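Local coordinates for protein TatD-related deoxyribonuclease (Thermotoga maritima, PDB 1J6O) that probably hydrolyses DNA as a metal-dependent nuclease of the TatD family, built on a TIM-barrel fold, at residues Ile33-Glu42 / Leu60-Phe68; Leu183-Tyr191 / Lys234-Gln242. All blocks are in the same frame, centred on the assembly; numbering follows the deposited sequence.

Contact 1 (Ile33-Glu42 / Leu60-Phe68)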
loop_
_atom_site.group_PDB
_atom_site.type_symbol
_atom_site.label_atom_id
_atom_site.label_comp_id
_atom_site.label_asym_id
_atom_site.label_seq_id
_atom_site.Cartn_x
_atom_site.Cartn_y
_atom_site.Cartn_z
ATOM N N ILE A 33 -9.009 -7.747 14.037
ATOM C CA ILE A 33 -8.241 -8.784 13.376
ATOM C C ILE A 33 -8.947 -10.139 13.412
ATOM O O ILE A 33 -9.032 -10.849 12.406
ATOM C CB ILE A 33 -6.834 -8.869 14.010
ATOM C CG1 ILE A 33 -6.041 -7.600 13.653
ATOM C CG2 ILE A 33 -6.070 -10.062 13.492
ATOM C CD1 ILE A 33 -4.803 -7.426 14.523
ATOM N N SER A 34 -9.480 -10.499 14.562
ATOM C CA SER A 34 -10.156 -11.782 14.622
ATOM C C SER A 34 -11.407 -11.811 13.749
ATOM O O SER A 34 -11.930 -12.894 13.448
ATOM C CB SER A 34 -10.489 -12.151 16.076
ATOM O OG SER A 34 -11.504 -11.303 16.580
ATOM N N SER A 35 -11.914 -10.664 13.310
ATOM C CA SER A 35 -13.105 -10.736 12.481
ATOM C C SER A 35 -12.810 -10.675 10.981
ATOM O O SER A 35 -13.723 -10.565 10.171
ATOM C CB SER A 35 -14.101 -9.644 12.879
ATOM O OG SER A 35 -13.528 -8.360 12.727
ATOM N N PHE A 36 -11.535 -10.750 10.604
ATOM C CA PHE A 36 -11.191 -10.696 9.183
ATOM C C PHE A 36 -11.911 -11.756 8.362
ATOM O O PHE A 36 -12.500 -11.449 7.321
ATOM C CB PHE A 36 -9.688 -10.841 8.992
ATOM C CG PHE A 36 -8.915 -9.591 9.314
ATOM C CD1 PHE A 36 -9.570 -8.378 9.483
ATOM C CD2 PHE A 36 -7.524 -9.620 9.399
ATOM C CE1 PHE A 36 -8.857 -7.189 9.732
ATOM C CE2 PHE A 36 -6.817 -8.451 9.647
ATOM C CZ PHE A 36 -7.490 -7.237 9.813
ATOM N N GLU A 37 -11.892 -12.995 8.844
ATOM C CA GLU A 37 -12.559 -14.071 8.109
ATOM C C GLU A 37 -14.046 -13.769 7.903
ATOM O O GLU A 37 -14.560 -13.820 6.769
ATOM C CB GLU A 37 -12.390 -15.387 8.870
ATOM C CG GLU A 37 -12.751 -16.634 8.083
ATOM C CD GLU A 37 -12.224 -17.900 8.757
ATOM O OE1 GLU A 37 -12.521 -18.109 9.952
ATOM O OE2 GLU A 37 -11.505 -18.684 8.100
ATOM N N GLU A 38 -14.743 -13.433 8.980
ATOM C CA GLU A 38 -16.168 -13.144 8.861
ATOM C C GLU A 38 -16.408 -12.013 7.881
ATOM O O GLU A 38 -17.451 -11.939 7.254
ATOM C CB GLU A 38 -16.769 -12.740 10.214
ATOM C CG GLU A 38 -16.250 -13.538 11.389
ATOM C CD GLU A 38 -16.456 -12.831 12.734
ATOM O OE1 GLU A 38 -17.296 -11.901 12.805
ATOM O OE2 GLU A 38 -15.775 -13.214 13.720
ATOM N N ASN A 39 -15.442 -11.117 7.742
ATOM C CA ASN A 39 -15.623 -10.006 6.829
ATOM C C ASN A 39 -15.039 -10.185 5.430
ATOM O O ASN A 39 -14.934 -9.216 4.684
ATOM C CB ASN A 39 -15.089 -8.721 7.475
ATOM C CG ASN A 39 -16.046 -8.157 8.521
ATOM O OD1 ASN A 39 -17.215 -7.891 8.227
ATOM N ND2 ASN A 39 -15.559 -7.974 9.737
ATOM N N ASN A 40 -14.659 -11.416 5.099
ATOM C CA ASN A 40 -14.093 -11.768 3.793
ATOM C C ASN A 40 -12.757 -11.122 3.445
ATOM O O ASN A 40 -12.457 -10.863 2.257
ATOM C CB ASN A 40 -15.105 -11.463 2.680
ATOM C CG ASN A 40 -16.418 -12.196 2.880
ATOM O OD1 ASN A 40 -17.527 -11.453 2.882
ATOM N ND2 ASN A 40 -16.434 -13.415 3.040
ATOM N N ILE A 41 -11.977 -10.823 4.474
ATOM C CA ILE A 41 -10.672 -10.216 4.259
ATOM C C ILE A 41 -9.701 -11.396 4.300
ATOM O O ILE A 41 -9.483 -11.983 5.369
ATOM C CB ILE A 41 -10.292 -9.220 5.398
ATOM C CG1 ILE A 41 -11.264 -8.030 5.441
ATOM C CG2 ILE A 41 -8.852 -8.740 5.176
ATOM C CD1 ILE A 41 -11.306 -7.196 4.161
ATOM N N GLU A 42 -9.117 -11.751 3.156
ATOM C CA GLU A 42 -8.178 -12.877 3.101
ATOM C C GLU A 42 -6.870 -12.628 3.859
ATOM O O GLU A 42 -6.341 -13.527 4.534
ATOM C CB GLU A 42 -7.920 -13.218 1.656
ATOM C CG GLU A 42 -7.083 -14.423 1.440
ATOM C CD GLU A 42 -7.058 -14.785 -0.014
ATOM O OE1 GLU A 42 -8.150 -15.045 -0.572
ATOM O OE2 GLU A 42 -5.954 -14.804 -0.596
ATOM N N LEU A 60 3.172 -7.062 15.360
ATOM C CA LEU A 60 1.744 -7.353 15.250
ATOM C C LEU A 60 1.475 -8.418 14.178
ATOM O O LEU A 60 0.637 -9.302 14.380
ATOM C CB LEU A 60 0.987 -6.085 14.896
ATOM C CG LEU A 60 -0.526 -6.211 14.688
ATOM C CD1 LEU A 60 -1.184 -6.765 15.960
ATOM C CD2 LEU A 60 -1.075 -4.822 14.338
ATOM N N SER A 61 2.177 -8.342 13.049
ATOM C CA SER A 61 1.975 -9.313 11.970
ATOM C C SER A 61 2.277 -10.708 12.463
ATOM O O SER A 61 1.659 -11.678 12.026
ATOM C CB SER A 61 2.862 -9.008 10.761
ATOM O OG SER A 61 4.198 -9.349 11.037
ATOM N N LYS A 62 3.218 -10.818 13.392
ATOM C CA LYS A 62 3.546 -12.135 13.900
ATOM C C LYS A 62 2.432 -12.764 14.750
ATOM O O LYS A 62 2.494 -13.949 15.063
ATOM C CB LYS A 62 4.898 -12.077 14.639
ATOM C CG LYS A 62 6.059 -11.959 13.626
ATOM C CD LYS A 62 7.385 -11.469 14.213
ATOM C CE LYS A 62 7.993 -12.468 15.185
ATOM N NZ LYS A 62 8.325 -13.763 14.521
ATOM N N THR A 63 1.393 -12.005 15.081
ATOM C CA THR A 63 0.291 -12.538 15.890
ATOM C C THR A 63 -0.905 -13.067 15.084
ATOM O O THR A 63 -1.858 -13.611 15.647
ATOM C CB THR A 63 -0.296 -11.474 16.845
ATOM O OG1 THR A 63 -0.964 -10.459 16.081
ATOM C CG2 THR A 63 0.805 -10.843 17.691
ATOM N N SER A 64 -0.875 -12.914 13.772
ATOM C CA SER A 64 -2.002 -13.387 12.971
ATOM C C SER A 64 -1.544 -13.956 11.664
ATOM O O SER A 64 -0.708 -13.366 10.999
ATOM C CB SER A 64 -2.957 -12.217 12.679
ATOM O OG SER A 64 -3.848 -12.527 11.609
ATOM N N ASP A 65 -2.126 -15.087 11.279
ATOM C CA ASP A 65 -1.767 -15.713 10.042
ATOM C C ASP A 65 -2.223 -14.877 8.842
ATOM O O ASP A 65 -1.757 -15.095 7.734
ATOM C CB ASP A 65 -2.428 -17.081 9.926
ATOM C CG ASP A 65 -1.862 -18.111 10.895
ATOM O OD1 ASP A 65 -0.760 -17.919 11.463
ATOM O OD2 ASP A 65 -2.550 -19.145 11.070
ATOM N N ARG A 66 -3.135 -13.933 9.069
ATOM C CA ARG A 66 -3.648 -13.088 7.983
ATOM C C ARG A 66 -2.997 -11.729 7.816
ATOM O O ARG A 66 -3.411 -10.930 6.950
ATOM C CB ARG A 66 -5.152 -12.899 8.139
ATOM C CG ARG A 66 -5.894 -14.223 7.988
ATOM C CD ARG A 66 -7.389 -14.027 8.023
ATOM N NE ARG A 66 -8.039 -15.331 7.870
ATOM C CZ ARG A 66 -8.960 -15.613 6.957
ATOM N NH1 ARG A 66 -9.374 -14.685 6.096
ATOM N NH2 ARG A 66 -9.440 -16.849 6.877
ATOM N N ILE A 67 -1.964 -11.474 8.614
ATOM C CA ILE A 67 -1.272 -10.198 8.519
ATOM C C ILE A 67 0.189 -10.400 8.105
ATOM O O ILE A 67 0.893 -11.239 8.688
ATOM C CB ILE A 67 -1.284 -9.463 9.870
ATOM C CG1 ILE A 67 -2.741 -9.194 10.311
ATOM C CG2 ILE A 67 -0.565 -8.127 9.734
ATOM C CD1 ILE A 67 -2.813 -8.619 11.727
ATOM N N PHE A 68 0.606 -9.675 7.068
ATOM C CA PHE A 68 1.978 -9.734 6.572
ATOM C C PHE A 68 2.464 -8.319 6.826
ATOM O O PHE A 68 1.649 -7.405 7.043
ATOM C CB PHE A 68 2.042 -10.131 5.100
ATOM C CG PHE A 68 1.574 -11.530 4.885
ATOM C CD1 PHE A 68 0.216 -11.804 4.705
ATOM C CD2 PHE A 68 2.475 -12.585 4.991
ATOM C CE1 PHE A 68 -0.251 -13.130 4.635
ATOM C CE2 PHE A 68 2.029 -13.917 4.923
ATOM C CZ PHE A 68 0.663 -14.181 4.744
#
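Arg-66 reaches Glu-37 and Ile-41 because its CG lies beside the backbone N (chi1 -64°) and the chain then runs extended to NE, laying the guanidinium against the 33-42 segment. Its NH1 donates to Ile-41 O at 2.8 Å, with a bent N-H...O angle of 135°, although the oxygen lies close to the guanidinium plane. NH2 forms a salt bridge with Glu-37 OE2 at 3.0 Å; the carboxylate stands at 74° to the guanidinium, so the pair crosses instead of lying flat, and Glu-37 CB rests over one guanidinium face. Glu-42, by contrast, turns its carboxylate to Arg-260. The apolar half is carried by Ile-33, whose CD1 meets Ile-67 CD1 at 3.6 Å and Leu-60 CD1 at 3.9 Å, while its CG2 packs on Ser-64. Phe-36 presents a ring edge, CE2 lying 4.2 Å from Ile-67 CG1, and holds Ile-33 CA over the centre of one face. The contact thus joins the entries to neighbouring strands 41-47 and 67-71 of the beta-alpha-beta unit. Chemically, one guanidinium ties a carbonyl at the start of a strand to a surface carboxylate, and the charge on Glu-37 probably strengthens the hold.

Contact 2 (Leu183-Tyr191 / Lys234-Gln242)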
loop_
_atom_site.group_PDB
_atom_site.type_symbol
_atom_site.label_atom_id
_atom_site.label_comp_id
_atom_site.label_asym_id
_atom_site.label_seq_id
_atom_site.Cartn_x
_atom_site.Cartn_y
_atom_site.Cartn_z
ATOM N N LEU A 183 -1.573 -0.215 -9.078
ATOM C CA LEU A 183 -2.069 0.976 -8.391
ATOM C C LEU A 183 -3.056 0.653 -7.272
ATOM O O LEU A 183 -4.005 -0.109 -7.468
ATOM C CB LEU A 183 -2.759 1.899 -9.409
ATOM C CG LEU A 183 -1.960 2.127 -10.690
ATOM C CD1 LEU A 183 -2.768 3.017 -11.607
ATOM C CD2 LEU A 183 -0.612 2.775 -10.373
ATOM N N GLY A 184 -2.817 1.245 -6.106
ATOM C CA GLY A 184 -3.677 1.034 -4.956
ATOM C C GLY A 184 -4.848 1.995 -4.946
ATOM O O GLY A 184 -4.686 3.227 -5.009
ATOM N N ILE A 185 -6.040 1.421 -4.878
ATOM C CA ILE A 185 -7.294 2.171 -4.869
ATOM C C ILE A 185 -7.956 1.947 -3.524
ATOM O O ILE A 185 -8.130 0.800 -3.105
ATOM C CB ILE A 185 -8.246 1.639 -5.970
ATOM C CG1 ILE A 185 -7.514 1.640 -7.323
ATOM C CG2 ILE A 185 -9.552 2.480 -6.013
ATOM C CD1 ILE A 185 -6.979 2.981 -7.736
ATOM N N GLY A 186 -8.287 3.039 -2.845
ATOM C CA GLY A 186 -8.919 2.930 -1.554
ATOM C C GLY A 186 -10.177 3.755 -1.379
ATOM O O GLY A 186 -10.905 4.033 -2.342
ATOM N N GLY A 187 -10.405 4.146 -0.128
ATOM C CA GLY A 187 -11.567 4.939 0.262
ATOM C C GLY A 187 -11.995 6.082 -0.647
ATOM O O GLY A 187 -13.182 6.157 -1.004
ATOM N N PRO A 188 -11.076 6.971 -1.046
ATOM C CA PRO A 188 -11.370 8.124 -1.915
ATOM C C PRO A 188 -12.098 7.824 -3.231
ATOM O O PRO A 188 -12.743 8.700 -3.804
ATOM C CB PRO A 188 -9.997 8.745 -2.152
ATOM C CG PRO A 188 -9.246 8.396 -0.806
ATOM C CD PRO A 188 -9.658 6.959 -0.622
ATOM N N VAL A 189 -11.983 6.601 -3.729
ATOM C CA VAL A 189 -12.657 6.243 -4.979
ATOM C C VAL A 189 -14.195 6.370 -4.831
ATOM O O VAL A 189 -14.935 6.529 -5.834
ATOM C CB VAL A 189 -12.267 4.798 -5.400
ATOM C CG1 VAL A 189 -13.084 3.769 -4.617
ATOM C CG2 VAL A 189 -12.461 4.626 -6.946
ATOM N N THR A 190 -14.672 6.308 -3.589
ATOM C CA THR A 190 -16.103 6.411 -3.307
ATOM C C THR A 190 -16.591 7.843 -3.065
ATOM O O THR A 190 -17.797 8.054 -2.925
ATOM C CB THR A 190 -16.518 5.654 -2.038
ATOM O OG1 THR A 190 -15.946 6.311 -0.904
ATOM C CG2 THR A 190 -16.082 4.190 -2.076
ATOM N N TYR A 191 -15.673 8.800 -2.999
ATOM C CA TYR A 191 -16.039 10.197 -2.754
ATOM C C TYR A 191 -16.750 10.824 -3.944
ATOM O O TYR A 191 -16.237 10.818 -5.048
ATOM C CB TYR A 191 -14.798 11.024 -2.399
ATOM C CG TYR A 191 -14.077 10.549 -1.148
ATOM C CD1 TYR A 191 -14.631 9.566 -0.320
ATOM C CD2 TYR A 191 -12.843 11.099 -0.793
ATOM C CE1 TYR A 191 -13.963 9.142 0.842
ATOM C CE2 TYR A 191 -12.173 10.688 0.343
ATOM C CZ TYR A 191 -12.731 9.716 1.155
ATOM O OH TYR A 191 -12.052 9.324 2.291
ATOM N N LYS A 234 -15.351 -3.238 1.517
ATOM C CA LYS A 234 -16.488 -3.620 0.667
ATOM C C LYS A 234 -17.075 -2.474 -0.165
ATOM O O LYS A 234 -17.546 -2.692 -1.277
ATOM C CB LYS A 234 -17.602 -4.247 1.513
ATOM C CG LYS A 234 -18.198 -3.313 2.530
ATOM C CD LYS A 234 -18.947 -4.085 3.623
ATOM C CE LYS A 234 -20.292 -4.588 3.164
ATOM N NZ LYS A 234 -20.170 -5.588 2.075
ATOM N N TYR A 235 -17.065 -1.268 0.386
ATOM C CA TYR A 235 -17.591 -0.094 -0.289
ATOM C C TYR A 235 -16.708 0.310 -1.432
ATOM O O TYR A 235 -17.202 0.854 -2.431
ATOM C CB TYR A 235 -17.740 1.063 0.716
ATOM C CG TYR A 235 -18.700 0.700 1.829
ATOM C CD1 TYR A 235 -20.067 0.597 1.589
ATOM C CD2 TYR A 235 -18.228 0.362 3.095
ATOM C CE1 TYR A 235 -20.943 0.150 2.584
ATOM C CE2 TYR A 235 -19.084 -0.082 4.086
ATOM C CZ TYR A 235 -20.436 -0.191 3.827
ATOM O OH TYR A 235 -21.253 -0.673 4.821
ATOM N N VAL A 236 -15.406 0.042 -1.293
ATOM C CA VAL A 236 -14.448 0.385 -2.344
ATOM C C VAL A 236 -14.698 -0.558 -3.518
ATOM O O VAL A 236 -14.686 -0.137 -4.679
ATOM C CB VAL A 236 -12.974 0.239 -1.834
ATOM C CG1 VAL A 236 -11.968 0.427 -2.992
ATOM C CG2 VAL A 236 -12.726 1.309 -0.749
ATOM N N VAL A 237 -14.890 -1.835 -3.208
ATOM C CA VAL A 237 -15.143 -2.823 -4.235
ATOM C C VAL A 237 -16.476 -2.481 -4.944
ATOM O O VAL A 237 -16.587 -2.546 -6.177
ATOM C CB VAL A 237 -15.247 -4.229 -3.610
ATOM C CG1 VAL A 237 -15.890 -5.203 -4.608
ATOM C CG2 VAL A 237 -13.849 -4.727 -3.198
ATOM N N GLU A 238 -17.485 -2.128 -4.151
ATOM C CA GLU A 238 -18.792 -1.784 -4.700
ATOM C C GLU A 238 -18.649 -0.691 -5.742
ATOM O O GLU A 238 -19.120 -0.834 -6.874
ATOM C CB GLU A 238 -19.720 -1.327 -3.582
ATOM C CG GLU A 238 -21.041 -0.770 -4.043
ATOM C CD GLU A 238 -21.974 -0.545 -2.869
ATOM O OE1 GLU A 238 -21.506 0.003 -1.842
ATOM O OE2 GLU A 238 -23.166 -0.919 -2.976
ATOM N N THR A 239 -17.980 0.394 -5.381
ATOM C CA THR A 239 -17.799 1.485 -6.328
ATOM C C THR A 239 -17.036 1.033 -7.567
ATOM O O THR A 239 -17.441 1.341 -8.700
ATOM C CB THR A 239 -17.076 2.689 -5.658
ATOM O OG1 THR A 239 -17.930 3.244 -4.647
ATOM C CG2 THR A 239 -16.731 3.777 -6.674
ATOM N N ILE A 240 -15.933 0.308 -7.371
ATOM C CA ILE A 240 -15.155 -0.149 -8.520
ATOM C C ILE A 240 -15.997 -0.995 -9.449
ATOM O O ILE A 240 -15.931 -0.827 -10.669
ATOM C CB ILE A 240 -13.912 -0.948 -8.078
ATOM C CG1 ILE A 240 -12.949 -0.001 -7.342
ATOM C CG2 ILE A 240 -13.221 -1.601 -9.290
ATOM C CD1 ILE A 240 -11.741 -0.723 -6.726
ATOM N N SER A 241 -16.792 -1.894 -8.884
ATOM C CA SER A 241 -17.642 -2.751 -9.703
ATOM C C SER A 241 -18.672 -1.918 -10.481
ATOM O O SER A 241 -18.966 -2.190 -11.655
ATOM C CB SER A 241 -18.355 -3.784 -8.824
ATOM O OG SER A 241 -19.363 -3.190 -8.011
ATOM N N GLN A 242 -19.204 -0.882 -9.849
ATOM C CA GLN A 242 -20.195 -0.062 -10.531
ATOM C C GLN A 242 -19.567 0.757 -11.647
ATOM O O GLN A 242 -20.111 0.860 -12.751
ATOM C CB GLN A 242 -20.887 0.847 -9.521
ATOM C CG GLN A 242 -21.558 0.039 -8.438
ATOM C CD GLN A 242 -22.126 0.877 -7.337
ATOM O OE1 GLN A 242 -21.623 1.968 -7.043
ATOM N NE2 GLN A 242 -23.172 0.370 -6.696
#
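Thr-190 and Thr-239 meet where the loop leaving strand 181-185 of the TIM barrel turns through a 3-10 segment and backs onto helix 233-244. Followed outward, Thr-190 CB lies 3.8 Å from Thr-239 OG1. From there the branches part: CG2 reaches the helix, 3.3 Å from Thr-239 OG1 and 3.5 Å from Tyr-235 O, whereas OG1, held between backbone N and carbonyl carbon (chi1 68°), turns back to donate to Gly-187 O at 2.8 Å, nearly along the C=O axis, and accepts from Gln-221 N. Gly-187 O also receives Thr-190 N, so two donors of one residue grip it. With an alanine here, Gly-187 O would probably keep just the backbone donor, Gln-221 N would lose its acceptor, and a gap would open beside Thr-239 and Tyr-235 O. Val-189 and Thr-239 pass alongside each other, pointing opposite ways, and Thr-239 CG2 comes 3.4 Å from Val-189 O. Deeper in, Ile-185 CG2 touches Ile-240 CD1, linking the strand end to the helix. The junction passes near the predicted metal site, since Gly-186 lies near Asp-214, a predicted metal ligand. At Gly-186 the chain is bare of a side chain, and Val-236 packs directly on the backbone, its CG2 3.6 Å from Gly-186 C.

In the fold
The two contacts follow in series along the chain, contact 1 closing before contact 2 opens, and both reach the same eight-stranded parallel sheet of the TIM barrel. Contact 1 sits where strands 41-47 and 67-71, second and third in sheet order, begin; contact 2 sits where strand 181-185, the seventh, ends and runs into the 3-10 segment. Their centres are 21 Å apart and their nearest atoms about 6 Å apart, without touching. Helix 248-264 is a common neighbour: Glu-42 packs on its Thr-256 and Ile-240 on its Val-251. One contact therefore joins strand entries, while the other packs a strand exit and a late helix near the predicted metal-binding residues.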